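Local coordinates for solute binding protein MsmE (Bacillus subtilis subsp. subtilis str. 168, PDB 4R6H) that binds melibiose, raffinose and stachyose as the solute-binding component of the MelEDC-MsmX ABC transporter, which imports these sugars, at residues A[112-124]-A[344-356]. Numbering follows the deposited sequence.
Sequences MKWTQDLDPNLNS and SLPSGLTNVKADI
Two backbone hydrogen bonds join the segments: Thr-350 N donates to Asp-117 O at 2.8 Å, and Asp-119 N donates to Gly-348 O at 2.9 Å. Leu-118 and Leu-349 lie between them as a single beta bridge, and Leu-349 CA makes a CA-H...O contact with Asp-117 O (3.2 Å). Thr-350 OG1 lies 3.3 Å from Asp-117 O, a weak interaction at most. Asp-119 turns its carboxylate back on its own chain, where OD1 closes an Asx turn by accepting from Asn-121 N, while OD2 reaches Gln-140. Asp-117 lays its carboxylate across the Asn-351 amide, the planes 30° apart and its OD2 3.4 Å from Asn-351 CG, without a hydrogen bond. Replacing Asp-117 by an alanine would probably uncover this amide and leave it freer to turn. On the apolar side, Leu-349 CD2 meets Trp-114 CE3 obliquely at 3.7 Å; with CG anti to the carbonyl carbon (chi1 -54°), the leucine branch is carried toward the indole, where CD2 makes the contact. Leu-122 CD1 abuts Gly-348 CA, and Thr-350 CG2 rests on Pro-120 CD. An isolated antiparallel bridge, its Leu-118/Leu-349 pair non-hydrogen-bonded, thus joins the loop after helix 333-343 to the segment leading into helix 123-126, with a 3-10 turn ending before Leu-118 and the type I turn from Leu-349 to Val-352 beginning at the bridge.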
# COMPACT_ATOMS: atom_id res chain seq x y z
N MET A 112 12.66 12.20 -19.30
CA MET A 112 13.29 12.85 -18.16
C MET A 112 14.51 12.07 -17.64
O MET A 112 14.51 10.84 -17.60
CB MET A 112 12.27 13.06 -17.01
CG MET A 112 11.06 13.91 -17.40
SD MET A 112 10.11 14.45 -15.96
CE MET A 112 11.24 15.62 -15.27
N LYS A 113 15.49 12.83 -17.17
CA LYS A 113 16.78 12.26 -16.75
C LYS A 113 16.64 11.26 -15.60
O LYS A 113 17.36 10.26 -15.54
CB LYS A 113 17.75 13.39 -16.36
CG LYS A 113 17.94 14.38 -17.51
CD LYS A 113 19.29 15.07 -17.56
CE LYS A 113 19.53 15.58 -18.98
NZ LYS A 113 20.92 16.07 -19.22
N TRP A 114 15.69 11.51 -14.67
CA TRP A 114 15.57 10.62 -13.49
C TRP A 114 15.19 9.19 -13.82
O TRP A 114 15.46 8.27 -13.05
CB TRP A 114 14.57 11.20 -12.46
CG TRP A 114 13.12 11.22 -12.94
CD1 TRP A 114 12.47 12.27 -13.51
CD2 TRP A 114 12.20 10.14 -12.94
NE1 TRP A 114 11.20 11.92 -13.84
CE2 TRP A 114 10.99 10.61 -13.50
CE3 TRP A 114 12.26 8.79 -12.51
CZ2 TRP A 114 9.87 9.81 -13.63
CZ3 TRP A 114 11.14 8.01 -12.60
CH2 TRP A 114 9.95 8.51 -13.18
N THR A 115 14.58 8.97 -14.99
CA THR A 115 14.05 7.66 -15.32
C THR A 115 15.14 6.59 -15.39
O THR A 115 14.84 5.44 -15.16
CB THR A 115 13.22 7.68 -16.63
OG1 THR A 115 14.07 8.04 -17.74
CG2 THR A 115 12.07 8.67 -16.51
N GLN A 116 16.39 6.99 -15.64
CA GLN A 116 17.47 6.01 -15.64
C GLN A 116 17.62 5.32 -14.29
O GLN A 116 18.14 4.22 -14.24
CB GLN A 116 18.80 6.62 -16.07
CG GLN A 116 19.41 7.62 -15.13
CD GLN A 116 20.81 8.05 -15.56
OE1 GLN A 116 21.51 7.32 -16.25
NE2 GLN A 116 21.22 9.25 -15.15
N ASP A 117 17.15 5.96 -13.22
CA ASP A 117 17.27 5.38 -11.90
C ASP A 117 15.97 4.86 -11.29
O ASP A 117 15.92 4.56 -10.09
CB ASP A 117 17.92 6.38 -10.96
CG ASP A 117 19.38 6.65 -11.31
OD1 ASP A 117 20.11 5.69 -11.67
OD2 ASP A 117 19.78 7.82 -11.22
N LEU A 118 14.93 4.71 -12.11
CA LEU A 118 13.69 4.13 -11.63
C LEU A 118 13.93 2.73 -11.04
O LEU A 118 14.60 1.88 -11.68
CB LEU A 118 12.67 4.02 -12.74
CG LEU A 118 11.32 3.35 -12.40
CD1 LEU A 118 10.56 4.11 -11.30
CD2 LEU A 118 10.41 3.14 -13.59
N ASP A 119 13.45 2.46 -9.82
CA ASP A 119 13.58 1.13 -9.23
C ASP A 119 12.96 0.10 -10.17
O ASP A 119 11.80 0.22 -10.51
CB ASP A 119 12.94 1.09 -7.82
CG ASP A 119 13.21 -0.22 -7.06
OD1 ASP A 119 13.20 -1.30 -7.69
OD2 ASP A 119 13.40 -0.14 -5.83
N PRO A 120 13.74 -0.90 -10.62
CA PRO A 120 13.10 -1.86 -11.54
C PRO A 120 11.88 -2.63 -10.99
O PRO A 120 11.12 -3.15 -11.76
CB PRO A 120 14.24 -2.85 -11.89
CG PRO A 120 15.32 -2.61 -10.91
CD PRO A 120 15.12 -1.27 -10.26
N ASN A 121 11.72 -2.69 -9.67
CA ASN A 121 10.49 -3.25 -9.10
C ASN A 121 9.23 -2.45 -9.43
O ASN A 121 8.11 -2.96 -9.30
CB ASN A 121 10.62 -3.39 -7.59
CG ASN A 121 11.40 -4.62 -7.18
OD1 ASN A 121 11.40 -5.65 -7.88
ND2 ASN A 121 12.06 -4.53 -6.07
N LEU A 122 9.42 -1.23 -9.93
CA LEU A 122 8.35 -0.35 -10.33
C LEU A 122 8.11 -0.30 -11.84
O LEU A 122 7.17 0.38 -12.27
CB LEU A 122 8.62 1.07 -9.79
CG LEU A 122 8.66 1.24 -8.27
CD1 LEU A 122 8.94 2.66 -7.84
CD2 LEU A 122 7.33 0.74 -7.70
N ASN A 123 8.89 -1.03 -12.63
CA ASN A 123 8.68 -1.00 -14.11
C ASN A 123 7.30 -1.38 -14.61
O ASN A 123 6.75 -0.71 -15.46
CB ASN A 123 9.69 -1.89 -14.80
CG ASN A 123 11.08 -1.34 -14.77
OD1 ASN A 123 11.31 -0.17 -14.42
ND2 ASN A 123 12.05 -2.17 -15.17
N SER A 124 6.74 -2.47 -14.10
CA SER A 124 5.42 -2.92 -14.54
C SER A 124 4.31 -2.03 -14.07
O SER A 124 3.20 -2.11 -14.59
CB SER A 124 5.12 -4.33 -14.00
OG SER A 124 5.96 -5.26 -14.63
N SER A 344 8.48 7.56 5.56
CA SER A 344 8.93 6.31 6.18
C SER A 344 9.04 5.15 5.20
O SER A 344 8.96 3.99 5.59
CB SER A 344 8.05 5.93 7.39
OG SER A 344 8.10 7.00 8.35
N LEU A 345 9.28 5.47 3.93
CA LEU A 345 9.33 4.45 2.89
C LEU A 345 10.49 4.69 1.99
O LEU A 345 11.02 5.82 1.90
CB LEU A 345 8.02 4.47 2.09
CG LEU A 345 6.76 3.95 2.74
CD1 LEU A 345 5.52 4.24 1.93
CD2 LEU A 345 6.90 2.45 2.96
N PRO A 346 10.89 3.66 1.23
CA PRO A 346 12.00 3.88 0.30
C PRO A 346 11.64 4.84 -0.82
O PRO A 346 10.47 4.95 -1.21
CB PRO A 346 12.24 2.50 -0.32
CG PRO A 346 11.57 1.55 0.59
CD PRO A 346 10.44 2.26 1.25
N SER A 347 12.65 5.51 -1.35
CA SER A 347 12.49 6.29 -2.58
C SER A 347 12.20 5.38 -3.74
O SER A 347 12.48 4.21 -3.71
CB SER A 347 13.78 7.07 -2.84
OG SER A 347 13.89 7.55 -4.17
N GLY A 348 11.63 5.96 -4.79
CA GLY A 348 11.42 5.26 -6.04
C GLY A 348 12.65 5.15 -6.93
O GLY A 348 12.55 4.48 -7.95
N LEU A 349 13.79 5.71 -6.51
CA LEU A 349 15.02 5.78 -7.31
C LEU A 349 16.11 4.96 -6.69
O LEU A 349 16.26 4.94 -5.47
CB LEU A 349 15.50 7.21 -7.46
CG LEU A 349 14.48 8.21 -7.99
CD1 LEU A 349 15.03 9.62 -7.88
CD2 LEU A 349 14.07 7.87 -9.41
N THR A 350 16.90 4.29 -7.53
CA THR A 350 17.93 3.38 -7.05
C THR A 350 19.15 4.13 -6.51
O THR A 350 19.94 3.55 -5.75
CB THR A 350 18.40 2.47 -8.19
OG1 THR A 350 18.88 3.28 -9.27
CG2 THR A 350 17.28 1.60 -8.64
N ASN A 351 19.32 5.40 -6.86
CA ASN A 351 20.49 6.18 -6.45
C ASN A 351 20.24 6.91 -5.14
O ASN A 351 21.00 7.80 -4.78
CB ASN A 351 20.91 7.20 -7.54
CG ASN A 351 19.81 8.23 -7.86
OD1 ASN A 351 18.64 7.88 -7.87
ND2 ASN A 351 20.20 9.46 -8.17
N VAL A 352 19.14 6.56 -4.46
CA VAL A 352 18.73 7.24 -3.24
C VAL A 352 18.50 6.20 -2.17
O VAL A 352 17.69 5.29 -2.33
CB VAL A 352 17.41 7.99 -3.42
CG1 VAL A 352 17.01 8.67 -2.12
CG2 VAL A 352 17.54 8.98 -4.56
N LYS A 353 19.21 6.32 -1.07
CA LYS A 353 19.05 5.35 -0.02
C LYS A 353 18.54 6.06 1.22
O LYS A 353 19.29 6.52 2.07
CB LYS A 353 20.35 4.57 0.23
CG LYS A 353 20.71 3.59 -0.88
CD LYS A 353 19.79 2.37 -0.80
CE LYS A 353 20.23 1.22 -1.69
NZ LYS A 353 19.25 0.09 -1.61
N ALA A 354 17.22 6.13 1.32
CA ALA A 354 16.54 6.77 2.43
C ALA A 354 16.81 5.99 3.72
O ALA A 354 16.69 4.77 3.73
CB ALA A 354 15.04 6.83 2.21
N ASP A 355 17.16 6.71 4.78
CA ASP A 355 17.47 6.12 6.07
C ASP A 355 16.19 5.94 6.84
O ASP A 355 15.76 6.80 7.60
CB ASP A 355 18.47 7.02 6.79
CG ASP A 355 18.86 6.53 8.16
OD1 ASP A 355 18.46 5.43 8.54
OD2 ASP A 355 19.54 7.27 8.90
N ILE A 356 15.50 4.83 6.57
CA ILE A 356 14.20 4.54 7.16
C ILE A 356 14.33 3.36 8.13
O ILE A 356 15.29 2.54 8.04
CB ILE A 356 13.11 4.27 6.08
CG1 ILE A 356 13.46 2.99 5.27
CG2 ILE A 356 12.98 5.48 5.15
CD1 ILE A 356 12.42 2.58 4.25